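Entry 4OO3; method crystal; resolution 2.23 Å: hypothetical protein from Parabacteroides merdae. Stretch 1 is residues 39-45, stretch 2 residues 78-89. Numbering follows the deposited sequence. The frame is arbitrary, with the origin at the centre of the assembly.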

# COMPACT_ATOMS: atom_id res chain seq x y z
N VAL A 39 -11.67 18.18 -14.08
CA VAL A 39 -11.30 16.79 -13.97
C VAL A 39 -12.24 15.94 -14.82
O VAL A 39 -13.46 16.09 -14.75
CB VAL A 39 -11.32 16.33 -12.49
CG1 VAL A 39 -11.05 14.83 -12.37
CG2 VAL A 39 -10.30 17.13 -11.69
N TYR A 40 -11.67 15.03 -15.60
CA TYR A 40 -12.44 14.23 -16.54
C TYR A 40 -12.66 12.83 -15.99
O TYR A 40 -11.71 12.08 -15.78
CB TYR A 40 -11.73 14.22 -17.89
CG TYR A 40 -11.59 15.63 -18.44
CD1 TYR A 40 -12.64 16.21 -19.14
CD2 TYR A 40 -10.45 16.39 -18.22
CE1 TYR A 40 -12.55 17.51 -19.63
CE2 TYR A 40 -10.35 17.69 -18.70
CZ TYR A 40 -11.40 18.24 -19.41
OH TYR A 40 -11.33 19.52 -19.90
N VAL A 41 -13.92 12.49 -15.75
CA VAL A 41 -14.31 11.17 -15.23
C VAL A 41 -14.96 10.33 -16.34
O VAL A 41 -15.86 10.79 -17.04
CB VAL A 41 -15.32 11.32 -14.06
CG1 VAL A 41 -15.85 9.96 -13.61
CG2 VAL A 41 -14.70 12.08 -12.90
N TYR A 42 -14.48 9.09 -16.49
CA TYR A 42 -15.08 8.11 -17.38
C TYR A 42 -15.33 6.83 -16.59
O TYR A 42 -14.40 6.26 -16.00
CB TYR A 42 -14.15 7.79 -18.55
CG TYR A 42 -13.83 9.00 -19.40
CD1 TYR A 42 -12.82 9.86 -19.03
CD2 TYR A 42 -14.55 9.27 -20.55
CE1 TYR A 42 -12.51 10.98 -19.78
CE2 TYR A 42 -14.25 10.39 -21.33
CZ TYR A 42 -13.23 11.24 -20.92
OH TYR A 42 -12.90 12.35 -21.65
N ALA A 43 -16.56 6.35 -16.60
CA ALA A 43 -16.92 5.20 -15.79
C ALA A 43 -18.21 4.57 -16.26
O ALA A 43 -19.05 5.25 -16.85
CB ALA A 43 -17.07 5.64 -14.33
N PRO A 44 -18.39 3.28 -15.99
CA PRO A 44 -19.73 2.75 -16.18
C PRO A 44 -20.68 3.41 -15.18
O PRO A 44 -20.24 3.90 -14.13
CB PRO A 44 -19.57 1.26 -15.90
CG PRO A 44 -18.42 1.18 -14.95
CD PRO A 44 -17.50 2.31 -15.32
N THR A 45 -21.97 3.45 -15.51
CA THR A 45 -22.98 3.95 -14.59
C THR A 45 -23.00 3.04 -13.37
O THR A 45 -22.63 1.88 -13.47
CB THR A 45 -24.38 3.93 -15.22
OG1 THR A 45 -24.68 2.59 -15.64
CG2 THR A 45 -24.47 4.86 -16.43
N ASP A 78 -19.19 2.32 -22.90
CA ASP A 78 -18.00 2.61 -23.69
C ASP A 78 -17.08 3.63 -23.03
O ASP A 78 -16.37 4.36 -23.73
CB ASP A 78 -18.42 3.12 -25.08
CG ASP A 78 -19.23 4.41 -25.01
OD1 ASP A 78 -19.71 4.79 -23.92
OD2 ASP A 78 -19.41 5.05 -26.07
N TYR A 79 -17.08 3.68 -21.69
CA TYR A 79 -16.30 4.68 -20.95
C TYR A 79 -14.81 4.69 -21.33
O TYR A 79 -14.24 5.76 -21.55
CB TYR A 79 -16.47 4.51 -19.42
CG TYR A 79 -16.02 3.17 -18.88
CD1 TYR A 79 -14.71 2.97 -18.44
CD2 TYR A 79 -16.90 2.10 -18.80
CE1 TYR A 79 -14.30 1.75 -17.96
CE2 TYR A 79 -16.50 0.87 -18.32
CZ TYR A 79 -15.20 0.70 -17.90
OH TYR A 79 -14.81 -0.52 -17.42
N LEU A 80 -14.19 3.51 -21.44
CA LEU A 80 -12.76 3.41 -21.75
C LEU A 80 -12.49 3.87 -23.17
O LEU A 80 -11.57 4.64 -23.42
CB LEU A 80 -12.25 1.97 -21.58
CG LEU A 80 -10.75 1.76 -21.84
CD1 LEU A 80 -9.90 2.46 -20.80
CD2 LEU A 80 -10.43 0.28 -21.89
N GLU A 81 -13.29 3.35 -24.10
CA GLU A 81 -13.24 3.75 -25.50
C GLU A 81 -13.35 5.27 -25.66
O GLU A 81 -12.60 5.86 -26.45
CB GLU A 81 -14.35 2.99 -26.24
CG GLU A 81 -14.55 3.31 -27.71
CD GLU A 81 -15.68 2.48 -28.31
OE1 GLU A 81 -15.57 1.24 -28.28
OE2 GLU A 81 -16.67 3.07 -28.79
N LYS A 82 -14.25 5.91 -24.90
CA LYS A 82 -14.44 7.37 -24.96
C LYS A 82 -13.25 8.14 -24.39
O LYS A 82 -12.82 9.14 -24.95
CB LYS A 82 -15.72 7.81 -24.22
CG LYS A 82 -16.97 7.81 -25.08
CD LYS A 82 -17.00 8.98 -26.05
CE LYS A 82 -18.06 8.80 -27.13
NZ LYS A 82 -19.44 8.88 -26.58
N MSE A 83 -12.73 7.67 -23.26
CA MSE A 83 -11.56 8.29 -22.64
C MSE A 83 -10.39 8.32 -23.59
O MSE A 83 -9.74 9.35 -23.77
CB MSE A 83 -11.17 7.52 -21.39
CG MSE A 83 -10.20 8.31 -20.53
SE MSE A 83 -8.38 7.60 -20.80
CE MSE A 83 -8.53 6.44 -19.24
N LEU A 84 -10.12 7.18 -24.22
CA LEU A 84 -8.98 7.06 -25.12
C LEU A 84 -9.19 7.92 -26.35
O LEU A 84 -8.23 8.50 -26.86
CB LEU A 84 -8.76 5.59 -25.51
CG LEU A 84 -8.33 4.69 -24.35
CD1 LEU A 84 -8.42 3.22 -24.73
CD2 LEU A 84 -6.92 5.04 -23.89
N ALA A 85 -10.43 8.01 -26.82
CA ALA A 85 -10.77 8.81 -28.00
C ALA A 85 -10.65 10.31 -27.76
O ALA A 85 -10.18 11.04 -28.62
CB ALA A 85 -12.19 8.49 -28.45
N GLU A 86 -11.08 10.75 -26.58
CA GLU A 86 -11.12 12.17 -26.29
C GLU A 86 -9.78 12.70 -25.81
O GLU A 86 -9.48 13.86 -26.03
CB GLU A 86 -12.23 12.46 -25.27
CG GLU A 86 -13.61 12.17 -25.85
CD GLU A 86 -14.77 12.52 -24.93
OE1 GLU A 86 -14.56 12.75 -23.71
OE2 GLU A 86 -15.90 12.56 -25.44
N LYS A 87 -8.97 11.85 -25.18
CA LYS A 87 -7.67 12.24 -24.61
C LYS A 87 -7.68 13.64 -24.00
O LYS A 87 -6.90 14.51 -24.39
CB LYS A 87 -6.55 12.13 -25.66
CG LYS A 87 -6.32 10.73 -26.20
CD LYS A 87 -4.85 10.43 -26.50
CE LYS A 87 -4.66 9.56 -27.75
NZ LYS A 87 -5.54 8.35 -27.86
N LYS A 88 -8.55 13.85 -23.02
CA LYS A 88 -8.75 15.18 -22.45
C LYS A 88 -7.81 15.50 -21.29
O LYS A 88 -7.74 16.65 -20.85
CB LYS A 88 -10.21 15.36 -22.03
CG LYS A 88 -11.12 15.78 -23.18
CD LYS A 88 -12.58 15.64 -22.79
CE LYS A 88 -13.50 16.52 -23.63
NZ LYS A 88 -14.89 16.46 -23.09
N GLY A 89 -7.09 14.49 -20.80
CA GLY A 89 -6.18 14.66 -19.67
C GLY A 89 -4.81 14.08 -19.93
O GLY A 89 -4.61 13.40 -20.93
O HOH W 1 -10.11 11.72 -22.15

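Strand 39-43 lies against helix 79-86 in a roughly antiparallel sense: their N-to-C directions differ by 148°, and the axes approach to 7.3 Å. The register follows from this. Tyr-42 sits opposite the first turn of the helix, with its CA 5.1 Å from the CA of Tyr-79, whereas Tyr-40, earlier in the strand, faces the segment that follows the helix, its CA 7.0 Å from the CA of Gly-89. Alternation along the strand turns the CA-to-CB bonds of Tyr-40 and Tyr-42 toward stretch 2 and those of Val-41 and Ala-43 away. The helix is held by i to i+4 backbone hydrogen bonds, from Lys-82 N to Asp-78 O (2.9 Å) through Lys-87 N to Met-83 O (3.0 Å). Lys-87 then takes a positive phi (37°), the chain leaves the helical path, and the CA-to-CB bond of Lys-88 points toward the strand. The two stretches together bury 467 Å².

Three aromatic rings each receive aliphatic carbon over a face, where weakly polar C-H groups can pack against the pi electrons. The CB of Met-83, a selenomethionine, lies 3.7 Å from the centroid of the Tyr-42 ring and 15° off its normal; its CG comes within 3.4 Å of Tyr-42 CD1, while the end of the side chain leads away. Lys-88 CB sits almost exactly above the Tyr-40 ring, 3.7 Å from the centroid and 5° off the normal, and Lys-88 CD extends the contact to 3.7 Å from Tyr-40 CE1. The lysine thus contributes its methylene chain to an aromatic surface. In the third pair the ring belongs to the helix: Pro-44 CD stands 3.6 Å from the centroid of the Tyr-79 ring, 19° off the normal, just where the strand gives way to loop.

Further close contacts join the two stretches. Tyr-42 CB meets Tyr-79 CB at 4.1 Å and Tyr-79 O at 3.6 Å, and Ala-43, although its CB points away, brings its backbone N to 3.4 Å from Tyr-79 CB. Tyr-42, with chi1 in the m well, runs its ring along the helix, and its CD2 reaches Lys-82 CB at 4.1 Å.

Polar contacts gather at the far end of that ring. Tyr-42 OH donates a hydrogen bond to Glu-86 OE1 (2.7 Å), the one direct hydrogen bond between the stretches; the carboxylate oxygen lies at the ring edge, near its plane, whereas Met-83 covers one face. Glu-86 OE1 also forms a long salt bridge with Lys-88 NZ (3.8 Å), so one oxygen serves a phenol and an ammonium group. Water 1 adds a second link: it donates to Tyr-42 OH (2.9 Å) and to Met-83 O (2.9 Å) and accepts from Lys-88 N (2.8 Å), joining the tyrosine to the backbone where the helix ends. Tyr-42 therefore combines a packed ring with a hydroxyl that both donates and accepts.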